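AHL synthase (Burkholderia glumae, PDB 3P2H) probably makes N-acyl-homoserine lactone quorum-sensing signals from a fatty acyl-ACP and S-adenosyl-L-methionine, releasing methylthioadenosine. Local coordinates at residues Tyr22-Phe27 with Arg102-Thr106; Met1-Val5 with Pro122-Ala126; Cys67-Thr73 with Val97-Phe103. The protein carries 3 engineered substitutions. One frame throughout, in Å; residues are numbered along the deposited sequence.

Interaction 1: residues Tyr22-Phe27 with Arg102-Thr106; sequences YRYRVF and RFAAT. With NOO (N-(3-oxocyclohex-1-en-1-yl)octanamide), chain C; MTA (5'-deoxy-5'-methylthioadenosine), chain B.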
loop_
_atom_site.group_PDB
_atom_site.type_symbol
_atom_site.label_atom_id
_atom_site.label_comp_id
_atom_site.label_asym_id
_atom_site.label_seq_id
_atom_site.Cartn_x
_atom_site.Cartn_y
_atom_site.Cartn_z
ATOM N N TYR A 22 8.832 8.019 8.975
ATOM C CA TYR A 22 7.819 7.090 9.447
ATOM C C TYR A 22 8.052 5.724 8.826
ATOM O O TYR A 22 7.922 4.704 9.495
ATOM C CB TYR A 22 6.419 7.569 9.089
ATOM C CG TYR A 22 5.350 6.597 9.528
ATOM C CD1 TYR A 22 5.033 6.438 10.880
ATOM C CD2 TYR A 22 4.671 5.816 8.598
ATOM C CE1 TYR A 22 4.062 5.524 11.286
ATOM C CE2 TYR A 22 3.704 4.903 8.995
ATOM C CZ TYR A 22 3.403 4.762 10.335
ATOM O OH TYR A 22 2.446 3.859 10.718
ATOM N N ARG A 23 8.398 5.701 7.543
ATOM C CA ARG A 23 8.652 4.432 6.879
ATOM C C ARG A 23 9.892 3.755 7.453
ATOM O O ARG A 23 9.923 2.535 7.596
ATOM C CB ARG A 23 8.780 4.636 5.365
ATOM C CG ARG A 23 7.420 4.685 4.674
ATOM C CD ARG A 23 7.506 5.070 3.207
ATOM N NE ARG A 23 8.427 4.239 2.445
ATOM C CZ ARG A 23 8.563 4.313 1.127
ATOM N NH1 ARG A 23 7.825 5.174 0.439
ATOM N NH2 ARG A 23 9.442 3.546 0.499
ATOM N N TYR A 24 10.907 4.545 7.792
ATOM C CA TYR A 24 12.118 3.979 8.370
ATOM C C TYR A 24 11.777 3.269 9.678
ATOM O O TYR A 24 12.188 2.137 9.914
ATOM C CB TYR A 24 13.153 5.064 8.673
ATOM C CG TYR A 24 14.409 4.498 9.307
ATOM C CD1 TYR A 24 15.417 3.937 8.520
ATOM C CD2 TYR A 24 14.560 4.458 10.695
ATOM C CE1 TYR A 24 16.543 3.346 9.095
ATOM C CE2 TYR A 24 15.683 3.866 11.285
ATOM C CZ TYR A 24 16.670 3.310 10.475
ATOM O OH TYR A 24 17.770 2.699 11.031
ATOM N N ARG A 25 11.022 3.949 10.529
ATOM C CA ARG A 25 10.649 3.385 11.816
ATOM C C ARG A 25 9.820 2.106 11.713
ATOM O O ARG A 25 9.991 1.186 12.506
ATOM C CB ARG A 25 9.916 4.446 12.641
ATOM C CG ARG A 25 10.846 5.586 13.069
ATOM C CD ARG A 25 10.111 6.676 13.830
ATOM N NE ARG A 25 9.518 7.665 12.937
ATOM C CZ ARG A 25 8.340 8.241 13.155
ATOM N NH1 ARG A 25 7.644 7.916 14.235
ATOM N NH2 ARG A 25 7.858 9.139 12.301
ATOM N N VAL A 26 8.936 2.037 10.726
ATOM C CA VAL A 26 8.098 0.856 10.558
ATOM C C VAL A 26 8.793 -0.308 9.846
ATOM O O VAL A 26 8.905 -1.411 10.388
ATOM C CB VAL A 26 6.814 1.189 9.765
ATOM C CG1 VAL A 26 6.027 -0.092 9.496
ATOM C CG2 VAL A 26 5.960 2.178 10.539
ATOM N N PHE A 27 9.269 -0.055 8.632
ATOM C CA PHE A 27 9.895 -1.094 7.837
ATOM C C PHE A 27 11.309 -1.487 8.212
ATOM O O PHE A 27 11.702 -2.632 8.006
ATOM C CB PHE A 27 9.810 -0.699 6.363
ATOM C CG PHE A 27 8.404 -0.454 5.913
ATOM C CD1 PHE A 27 7.549 -1.521 5.662
ATOM C CD2 PHE A 27 7.902 0.836 5.844
ATOM C CE1 PHE A 27 6.212 -1.298 5.352
ATOM C CE2 PHE A 27 6.562 1.063 5.537
ATOM C CZ PHE A 27 5.718 -0.005 5.292
ATOM N N ARG A 102 4.130 -0.682 0.659
ATOM C CA ARG A 102 4.491 0.087 1.843
ATOM C C ARG A 102 3.227 0.524 2.579
ATOM O O ARG A 102 3.009 1.709 2.830
ATOM C CB ARG A 102 5.332 1.309 1.452
ATOM C CG ARG A 102 6.720 0.977 0.896
ATOM C CD ARG A 102 7.580 0.221 1.911
ATOM N NE ARG A 102 8.997 0.204 1.543
ATOM C CZ ARG A 102 9.520 -0.512 0.549
ATOM N NH1 ARG A 102 10.821 -0.446 0.299
ATOM N NH2 ARG A 102 8.749 -1.303 -0.193
ATOM N N PHE A 103 2.396 -0.454 2.914
ATOM C CA PHE A 103 1.141 -0.206 3.605
ATOM C C PHE A 103 1.306 -0.526 5.086
ATOM O O PHE A 103 1.675 -1.639 5.448
ATOM C CB PHE A 103 0.036 -1.082 3.010
ATOM C CG PHE A 103 -1.326 -0.821 3.582
ATOM C CD1 PHE A 103 -2.083 0.257 3.147
ATOM C CD2 PHE A 103 -1.860 -1.665 4.556
ATOM C CE1 PHE A 103 -3.351 0.492 3.667
ATOM C CE2 PHE A 103 -3.132 -1.436 5.084
ATOM C CZ PHE A 103 -3.878 -0.355 4.637
ATOM N N ALA A 104 1.022 0.453 5.936
ATOM C CA ALA A 104 1.149 0.266 7.375
ATOM C C ALA A 104 0.252 1.228 8.148
ATOM O O ALA A 104 -0.074 2.318 7.668
ATOM C CB ALA A 104 2.600 0.470 7.791
ATOM N N ALA A 105 -0.133 0.815 9.350
ATOM C CA ALA A 105 -0.973 1.627 10.219
ATOM C C ALA A 105 -0.505 1.454 11.665
ATOM O O ALA A 105 -0.275 0.332 12.120
ATOM C CB ALA A 105 -2.422 1.208 10.085
ATOM N N THR A 106 -0.350 2.570 12.369
ATOM C CA THR A 106 0.081 2.573 13.765
ATOM C C THR A 106 -1.115 2.882 14.670
ATOM O O THR A 106 -1.856 1.984 15.067
ATOM C CB THR A 106 1.155 3.651 14.024
ATOM O OG1 THR A 106 2.312 3.381 13.226
ATOM C CG2 THR A 106 1.552 3.660 15.498
HETATM C C1 NOO C . 2.125 -4.818 7.978
HETATM O O1 NOO C . 1.570 -5.626 8.717
HETATM C C2 NOO C . 1.898 -4.800 6.472
HETATM C C3 NOO C . 2.887 -4.379 5.573
HETATM C C4 NOO C . 4.150 -3.721 6.166
HETATM C C5 NOO C . 3.919 -2.953 7.528
HETATM C C6 NOO C . 3.127 -3.786 8.583
HETATM N N7 NOO C . 2.828 -4.521 4.122
HETATM C C8 NOO C . 3.122 -3.678 3.018
HETATM O O8 NOO C . 4.180 -3.075 2.864
HETATM C C9 NOO C . 2.069 -3.482 1.905
HETATM C C10 NOO C . 0.828 -4.409 1.833
HETATM C C11 NOO C . 0.350 -4.524 0.360
HETATM C C12 NOO C . -1.184 -4.543 0.233
HETATM C C13 NOO C . -1.617 -4.785 -1.230
HETATM C C14 NOO C . -2.949 -5.554 -1.307
HETATM C C15 NOO C . -3.498 -5.591 -2.737
HETATM C CS MTA B . 7.219 -6.660 0.694
HETATM S "S5'" MTA B . 7.774 -8.249 1.382
HETATM C "C5'" MTA B . 9.122 -7.704 2.473
HETATM C "C4'" MTA B . 10.495 -7.845 1.813
HETATM O "O4'" MTA B . 10.512 -6.987 0.638
HETATM C "C2'" MTA B . 12.144 -6.096 2.057
HETATM O "O2'" MTA B . 13.511 -5.795 2.355
HETATM C "C3'" MTA B . 11.570 -7.358 2.794
HETATM O "O3'" MTA B . 12.594 -8.354 2.902
HETATM C "C1'" MTA B . 11.847 -6.419 0.581
HETATM N N9 MTA B . 11.804 -5.208 -0.264
HETATM C C8 MTA B . 10.963 -4.128 -0.135
HETATM N N7 MTA B . 11.197 -3.239 -1.051
HETATM C C5 MTA B . 12.208 -3.684 -1.842
HETATM C C6 MTA B . 12.900 -3.172 -2.990
HETATM N N6 MTA B . 12.553 -1.941 -3.517
HETATM N N1 MTA B . 13.905 -3.922 -3.551
HETATM C C2 MTA B . 14.265 -5.140 -3.048
HETATM N N3 MTA B . 13.613 -5.636 -1.955
HETATM C C4 MTA B . 12.611 -4.968 -1.337
#
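Helix 22-27 runs almost at right angles (88°) to strand 103-105, axes 9.9 Å apart at closest. Apolar contacts fill the middle of the crossing. The F27 ring takes the R102 side chain on its face: R102 CD sits 3.8 Å from the ring centroid, nearly on the normal, a CH-pi contact, whereas R102 CZ, 5.6 Å from the F27 ring centroid, can add at most a weak cation-pi attraction. A104 CB fills the gap beside it, 4.0 Å from F27 CZ and 3.9 Å from V26 CG1. At the outer end there is one hydrogen bond, between Y22 OH and T106 OG1 at 2.6 Å. The charged end looks unfavourable, with R23 NH2 3.5 Å from R102 NE, but E43 forms salt bridges with both arginines, D48 takes R23 and D45 takes R102. So held, R102 reaches MTA N7 through weak hydrogen bonds from NH1 (3.1 Å) and NH2 (3.2 Å). The inhibitor NOO lies next door: F103 N makes a weak hydrogen bond to its O8 (3.2 Å), and F27 CE1 approaches its C4 to 3.3 Å. This is the ligand-binding cleft of an autoinducer synthase, an N-terminal helix meeting a central strand beside both ligands.

Interaction 2: residues Met1-Val5 with Pro122-Ala126; sequences MQTFV and PMLAA
Start with M1, T3 and A126, the residues with the most surface buried here; T3 lies on the extended strand 2-5, A126 on the regular helix 122-126. The two segments run in roughly the same direction, 30° apart (signed crossing angle -30°), with axes 8.6 Å apart at closest; the nearest CA pair is T3 with A126, at 6.7 Å. M1 and T3 both direct CA-CB toward the helix, while Q2 and F4 between and after them point away.

M1 has chi1 p, chi2 t and chi3 p. This brings its CG to 3.7 Å from P122 CG and its CE to 3.8 Å from M123 CG, so the thioether chain lies along the start of the helical segment. T3, chi1 p, places CG2 3.6 Å from P122 O and OG1 3.7 Å from A126 CB. Its hydroxyl is too far from the helix for a direct bond, and a water fills the gap, 3.2 Å from T3 OG1 and donating to P122 O at 2.9 Å. That carbonyl also accepts the helical bond from A126 N (3.1 Å). A126, one turn after P122, also meets V5, chi1 t, whose CG2 is 4.3 Å from A126 CB.

M123 (m, m, m) packs on V55, A68 and F103 of the neighbouring strands. Strand 2-5 pairs with strand 53-58 through Q2 and F4. What results is alpha-on-beta packing: a helix packed along one face of the mixed sheet, roughly aligned with its edge strand 2-6, as in the acetyltransferase-like fold of this family.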
loop_
_atom_site.group_PDB
_atom_site.type_symbol
_atom_site.label_atom_id
_atom_site.label_comp_id
_atom_site.label_asym_id
_atom_site.label_seq_id
_atom_site.Cartn_x
_atom_site.Cartn_y
_atom_site.Cartn_z
ATOM N N MET A 1 -8.194 8.178 12.912
ATOM C CA MET A 1 -7.188 8.983 12.168
ATOM C C MET A 1 -7.821 9.718 10.989
ATOM O O MET A 1 -8.977 9.486 10.639
ATOM C CB MET A 1 -6.076 8.075 11.645
ATOM C CG MET A 1 -6.578 6.988 10.710
ATOM S SD MET A 1 -5.300 6.458 9.577
ATOM C CE MET A 1 -4.460 5.206 10.569
ATOM N N GLN A 2 -7.046 10.610 10.386
ATOM C CA GLN A 2 -7.493 11.383 9.236
ATOM C C GLN A 2 -6.509 11.035 8.119
ATOM O O GLN A 2 -5.309 10.937 8.361
ATOM C CB GLN A 2 -7.446 12.878 9.572
ATOM C CG GLN A 2 -7.977 13.797 8.489
ATOM C CD GLN A 2 -8.530 15.099 9.055
ATOM O OE1 GLN A 2 -7.807 15.876 9.683
ATOM N NE2 GLN A 2 -9.820 15.338 8.840
ATOM N N THR A 3 -7.010 10.837 6.906
ATOM C CA THR A 3 -6.139 10.465 5.795
ATOM C C THR A 3 -5.859 11.603 4.815
ATOM O O THR A 3 -6.715 12.454 4.562
ATOM C CB THR A 3 -6.725 9.268 5.028
ATOM O OG1 THR A 3 -7.977 9.644 4.450
ATOM C CG2 THR A 3 -6.949 8.087 5.978
ATOM N N PHE A 4 -4.645 11.599 4.272
ATOM C CA PHE A 4 -4.193 12.615 3.328
ATOM C C PHE A 4 -3.564 11.941 2.121
ATOM O O PHE A 4 -2.571 11.229 2.254
ATOM C CB PHE A 4 -3.145 13.522 3.981
ATOM C CG PHE A 4 -3.642 14.245 5.192
ATOM C CD1 PHE A 4 -3.872 13.561 6.385
ATOM C CD2 PHE A 4 -3.905 15.609 5.140
ATOM C CE1 PHE A 4 -4.355 14.225 7.504
ATOM C CE2 PHE A 4 -4.392 16.281 6.260
ATOM C CZ PHE A 4 -4.616 15.589 7.439
ATOM N N VAL A 5 -4.146 12.166 0.947
ATOM C CA VAL A 5 -3.630 11.583 -0.284
ATOM C C VAL A 5 -2.843 12.628 -1.077
ATOM O O VAL A 5 -3.363 13.694 -1.419
ATOM C CB VAL A 5 -4.771 11.037 -1.161
ATOM C CG1 VAL A 5 -4.208 10.394 -2.409
ATOM C CG2 VAL A 5 -5.587 10.027 -0.371
ATOM N N PRO A 122 -9.377 2.869 7.559
ATOM C CA PRO A 122 -9.331 4.197 6.935
ATOM C C PRO A 122 -8.194 4.344 5.923
ATOM O O PRO A 122 -8.362 4.975 4.877
ATOM C CB PRO A 122 -9.202 5.143 8.130
ATOM C CG PRO A 122 -8.505 4.296 9.172
ATOM C CD PRO A 122 -9.176 2.958 9.017
ATOM N N MET A 123 -7.047 3.746 6.229
ATOM C CA MET A 123 -5.906 3.806 5.325
ATOM C C MET A 123 -6.251 3.101 4.015
ATOM O O MET A 123 -5.955 3.597 2.933
ATOM C CB MET A 123 -4.679 3.151 5.967
ATOM C CG MET A 123 -3.994 3.997 7.031
ATOM S SD MET A 123 -3.421 5.602 6.405
ATOM C CE MET A 123 -2.437 5.083 5.007
ATOM N N LEU A 124 -6.885 1.940 4.120
ATOM C CA LEU A 124 -7.266 1.185 2.937
ATOM C C LEU A 124 -8.323 1.936 2.134
ATOM O O LEU A 124 -8.243 2.014 0.904
ATOM C CB LEU A 124 -7.803 -0.190 3.340
ATOM C CG LEU A 124 -8.078 -1.182 2.205
ATOM C CD1 LEU A 124 -6.826 -1.369 1.349
ATOM C CD2 LEU A 124 -8.516 -2.514 2.803
ATOM N N ALA A 125 -9.311 2.493 2.829
ATOM C CA ALA A 125 -10.382 3.233 2.164
ATOM C C ALA A 125 -9.835 4.364 1.303
ATOM O O ALA A 125 -10.271 4.560 0.170
ATOM C CB ALA A 125 -11.349 3.788 3.193
ATOM N N ALA A 126 -8.877 5.108 1.848
ATOM C CA ALA A 126 -8.268 6.226 1.129
ATOM C C ALA A 126 -7.556 5.726 -0.121
ATOM O O ALA A 126 -7.717 6.282 -1.203
ATOM C CB ALA A 126 -7.280 6.959 2.038
HETATM O O HOH W 1 -10.140 7.322 5.006
#

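Interaction 3: residues Cys67-Thr73 with Val97-Phe103; sequences CARLLPT and VWELSRF. With NOO (N-(3-oxocyclohex-1-en-1-yl)octanamide), chain C; MTA (5'-deoxy-5'-methylthioadenosine), chain B.
Build two antiparallel neighbours, strand 67-72 and strand 97-101, axes 4.5 Å and directions 153° apart. R69 faces S101 and L71 faces E99 as hydrogen-bonded pairs; L70 with L100 and P72 with W98 are non-hydrogen-bonded. The backbone bonds are R69 N to S101 O and S101 N to R69 O, both 2.9 Å, then L71 N to E99 O at 3.0 Å and E99 N to L71 O at 2.6 Å. T73 ends the pairing: its N (3.1 Å) and OG1 (2.7 Å, chi1 p) both donate to V97 O.

On the face of L70, P72, W98 and L100, the indole of W98 (chi1 m, chi2 60°) lies flat over the proline, with P72 CA in CH-pi contact 3.8 Å from its five-membered ring centroid. L70 (m, t) brings CD2 to 3.7 Å from CD1 of L100 (t, p).

The face of R69, L71, E99 and S101 is mostly polar, though L71 (m, t) sets CD1 3.7 Å from E99 OE1. R69 is t, t, p with chi4 trans, so NE donates to S101 OG at 2.9 Å (S101 chi1 p), while D45 and D48 pair with its NH1. E99, t, t, turns its carboxylate to the backbone N of L79. At R102 (phi +40°) the chain turns a corner; its m, m, t side chain puts NH2 only 3.3 Å from R69 NH2.

Guanidiniums this close need acid: D45 binds both, E43 also R102. The chemistry implies a charge-compensated arginine pair, from which R102 offers NH1 and NH2 to MTA N7 in weak hydrogen bonds.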
loop_
_atom_site.group_PDB
_atom_site.type_symbol
_atom_site.label_atom_id
_atom_site.label_comp_id
_atom_site.label_asym_id
_atom_site.label_seq_id
_atom_site.Cartn_x
_atom_site.Cartn_y
_atom_site.Cartn_z
ATOM N N CYS A 67 0.673 4.808 6.481
ATOM C CA CYS A 67 1.131 5.153 5.143
ATOM C C CYS A 67 0.769 4.092 4.114
ATOM O O CYS A 67 0.419 2.963 4.460
ATOM C CB CYS A 67 2.650 5.374 5.126
ATOM S SG CYS A 67 3.677 3.902 5.421
ATOM N N ALA A 68 0.851 4.476 2.848
ATOM C CA ALA A 68 0.570 3.573 1.746
ATOM C C ALA A 68 1.155 4.173 0.479
ATOM O O ALA A 68 1.275 5.392 0.353
ATOM C CB ALA A 68 -0.927 3.364 1.589
ATOM N N ARG A 69 1.532 3.303 -0.444
ATOM C CA ARG A 69 2.114 3.723 -1.707
ATOM C C ARG A 69 1.296 3.114 -2.834
ATOM O O ARG A 69 0.969 1.931 -2.792
ATOM C CB ARG A 69 3.570 3.245 -1.789
ATOM C CG ARG A 69 4.273 3.620 -3.070
ATOM C CD ARG A 69 5.781 3.493 -2.936
ATOM N NE ARG A 69 6.243 2.109 -2.941
ATOM C CZ ARG A 69 7.517 1.754 -2.831
ATOM N NH1 ARG A 69 8.450 2.685 -2.697
ATOM N NH2 ARG A 69 7.862 0.477 -2.883
ATOM N N LEU A 70 0.956 3.931 -3.825
ATOM C CA LEU A 70 0.179 3.469 -4.972
ATOM C C LEU A 70 0.948 3.713 -6.264
ATOM O O LEU A 70 1.460 4.809 -6.494
ATOM C CB LEU A 70 -1.172 4.191 -5.029
ATOM C CG LEU A 70 -2.193 3.766 -3.965
ATOM C CD1 LEU A 70 -3.389 4.698 -3.989
ATOM C CD2 LEU A 70 -2.627 2.342 -4.233
ATOM N N LEU A 71 1.030 2.681 -7.098
ATOM C CA LEU A 71 1.729 2.764 -8.377
ATOM C C LEU A 71 0.906 2.112 -9.473
ATOM O O LEU A 71 0.259 1.099 -9.244
ATOM C CB LEU A 71 3.078 2.044 -8.300
ATOM C CG LEU A 71 4.181 2.609 -7.405
ATOM C CD1 LEU A 71 5.303 1.580 -7.294
ATOM C CD2 LEU A 71 4.691 3.927 -7.982
ATOM N N PRO A 72 0.917 2.690 -10.683
ATOM C CA PRO A 72 0.153 2.098 -11.783
ATOM C C PRO A 72 0.967 0.920 -12.311
ATOM O O PRO A 72 2.196 0.994 -12.365
ATOM C CB PRO A 72 0.065 3.241 -12.790
ATOM C CG PRO A 72 1.383 3.927 -12.617
ATOM C CD PRO A 72 1.559 3.950 -11.101
ATOM N N THR A 73 0.307 -0.166 -12.697
ATOM C CA THR A 73 1.051 -1.315 -13.199
ATOM C C THR A 73 1.614 -1.100 -14.603
ATOM O O THR A 73 2.429 -1.896 -15.075
ATOM C CB THR A 73 0.199 -2.589 -13.198
ATOM O OG1 THR A 73 -1.026 -2.350 -13.899
ATOM C CG2 THR A 73 -0.088 -3.033 -11.765
ATOM N N VAL A 97 -5.290 -1.856 -13.192
ATOM C CA VAL A 97 -4.636 -2.422 -12.016
ATOM C C VAL A 97 -3.524 -1.517 -11.481
ATOM O O VAL A 97 -2.656 -1.070 -12.233
ATOM C CB VAL A 97 -4.020 -3.808 -12.315
ATOM C CG1 VAL A 97 -3.371 -4.367 -11.057
ATOM C CG2 VAL A 97 -5.082 -4.761 -12.816
ATOM N N TRP A 98 -3.567 -1.255 -10.179
ATOM C CA TRP A 98 -2.566 -0.433 -9.504
ATOM C C TRP A 98 -1.973 -1.276 -8.381
ATOM O O TRP A 98 -2.654 -2.140 -7.834
ATOM C CB TRP A 98 -3.203 0.831 -8.905
ATOM C CG TRP A 98 -3.330 1.977 -9.868
ATOM C CD1 TRP A 98 -4.021 1.990 -11.046
ATOM C CD2 TRP A 98 -2.735 3.275 -9.740
ATOM N NE1 TRP A 98 -3.889 3.215 -11.660
ATOM C CE2 TRP A 98 -3.104 4.021 -10.880
ATOM C CE3 TRP A 98 -1.922 3.880 -8.772
ATOM C CZ2 TRP A 98 -2.687 5.339 -11.081
ATOM C CZ3 TRP A 98 -1.505 5.194 -8.972
ATOM C CH2 TRP A 98 -1.889 5.907 -10.119
ATOM N N GLU A 99 -0.711 -1.033 -8.046
ATOM C CA GLU A 99 -0.064 -1.783 -6.979
ATOM C C GLU A 99 -0.043 -1.019 -5.666
ATOM O O GLU A 99 0.337 0.154 -5.619
ATOM C CB GLU A 99 1.382 -2.141 -7.334
ATOM C CG GLU A 99 2.080 -2.867 -6.187
ATOM C CD GLU A 99 3.586 -2.908 -6.323
ATOM O OE1 GLU A 99 4.194 -1.830 -6.438
ATOM O OE2 GLU A 99 4.160 -4.016 -6.305
ATOM N N LEU A 100 -0.439 -1.703 -4.599
ATOM C CA LEU A 100 -0.442 -1.118 -3.267
ATOM C C LEU A 100 0.769 -1.686 -2.538
ATOM O O LEU A 100 0.919 -2.900 -2.448
ATOM C CB LEU A 100 -1.726 -1.500 -2.522
ATOM C CG LEU A 100 -1.859 -0.995 -1.082
ATOM C CD1 LEU A 100 -1.814 0.525 -1.063
ATOM C CD2 LEU A 100 -3.165 -1.500 -0.475
ATOM N N SER A 101 1.644 -0.813 -2.045
ATOM C CA SER A 101 2.830 -1.256 -1.317
ATOM C C SER A 101 3.099 -0.351 -0.115
ATOM O O SER A 101 2.388 0.626 0.099
ATOM C CB SER A 101 4.056 -1.274 -2.237
ATOM O OG SER A 101 4.288 -0.001 -2.804
ATOM N N ARG A 102 4.130 -0.682 0.659
ATOM C CA ARG A 102 4.491 0.087 1.843
ATOM C C ARG A 102 3.227 0.524 2.579
ATOM O O ARG A 102 3.009 1.709 2.830
ATOM C CB ARG A 102 5.332 1.309 1.452
ATOM C CG ARG A 102 6.720 0.977 0.896
ATOM C CD ARG A 102 7.580 0.221 1.911
ATOM N NE ARG A 102 8.997 0.204 1.543
ATOM C CZ ARG A 102 9.520 -0.512 0.549
ATOM N NH1 ARG A 102 10.821 -0.446 0.299
ATOM N NH2 ARG A 102 8.749 -1.303 -0.193
ATOM N N PHE A 103 2.396 -0.454 2.914
ATOM C CA PHE A 103 1.141 -0.206 3.605
ATOM C C PHE A 103 1.306 -0.526 5.086
ATOM O O PHE A 103 1.675 -1.639 5.448
ATOM C CB PHE A 103 0.036 -1.082 3.010
ATOM C CG PHE A 103 -1.326 -0.821 3.582
ATOM C CD1 PHE A 103 -2.083 0.257 3.147
ATOM C CD2 PHE A 103 -1.860 -1.665 4.556
ATOM C CE1 PHE A 103 -3.351 0.492 3.667
ATOM C CE2 PHE A 103 -3.132 -1.436 5.084
ATOM C CZ PHE A 103 -3.878 -0.355 4.637
HETATM C C1 NOO C . 2.125 -4.818 7.978
HETATM O O1 NOO C . 1.570 -5.626 8.717
HETATM C C2 NOO C . 1.898 -4.800 6.472
HETATM C C3 NOO C . 2.887 -4.379 5.573
HETATM C C4 NOO C . 4.150 -3.721 6.166
HETATM C C5 NOO C . 3.919 -2.953 7.528
HETATM C C6 NOO C . 3.127 -3.786 8.583
HETATM N N7 NOO C . 2.828 -4.521 4.122
HETATM C C8 NOO C . 3.122 -3.678 3.018
HETATM O O8 NOO C . 4.180 -3.075 2.864
HETATM C C9 NOO C . 2.069 -3.482 1.905
HETATM C C10 NOO C . 0.828 -4.409 1.833
HETATM C C11 NOO C . 0.350 -4.524 0.360
HETATM C C12 NOO C . -1.184 -4.543 0.233
HETATM C C13 NOO C . -1.617 -4.785 -1.230
HETATM C C14 NOO C . -2.949 -5.554 -1.307
HETATM C C15 NOO C . -3.498 -5.591 -2.737
HETATM C CS MTA B . 7.219 -6.660 0.694
HETATM S "S5'" MTA B . 7.774 -8.249 1.382
HETATM C "C5'" MTA B . 9.122 -7.704 2.473
HETATM C "C4'" MTA B . 10.495 -7.845 1.813
HETATM O "O4'" MTA B . 10.512 -6.987 0.638
HETATM C "C2'" MTA B . 12.144 -6.096 2.057
HETATM O "O2'" MTA B . 13.511 -5.795 2.355
HETATM C "C3'" MTA B . 11.570 -7.358 2.794
HETATM O "O3'" MTA B . 12.594 -8.354 2.902
HETATM C "C1'" MTA B . 11.847 -6.419 0.581
HETATM N N9 MTA B . 11.804 -5.208 -0.264
HETATM C C8 MTA B . 10.963 -4.128 -0.135
HETATM N N7 MTA B . 11.197 -3.239 -1.051
HETATM C C5 MTA B . 12.208 -3.684 -1.842
HETATM C C6 MTA B . 12.900 -3.172 -2.990
HETATM N N6 MTA B . 12.553 -1.941 -3.517
HETATM N N1 MTA B . 13.905 -3.922 -3.551
HETATM C C2 MTA B . 14.265 -5.140 -3.048
HETATM N N3 MTA B . 13.613 -5.636 -1.955
HETATM C C4 MTA B . 12.611 -4.968 -1.337
#

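Interactions 1 and 3 share R102 and F103, where strand 97-105 turns its corner, and both touch the two ligands. C67 joins them: its N lies 2.9 Å from A104 O, a probable hydrogen bond, and its SG is 3.7 Å from Y22 CE2. The arginines R23, R69 and R102 come together here, balanced by E43, D45 and D48, R23 NH2 being 3.5 Å from R69 NH1. Interaction 2 packs against the same sheet further from the ligands, the M123 side chain about 10 Å from NOO. It still reaches the others: M123 CB is 3.8 Å from F103 CE1, and M123 CE is 3.5 Å from C67 N. F103 thus links inhibitor-binding backbone to helix 120-133.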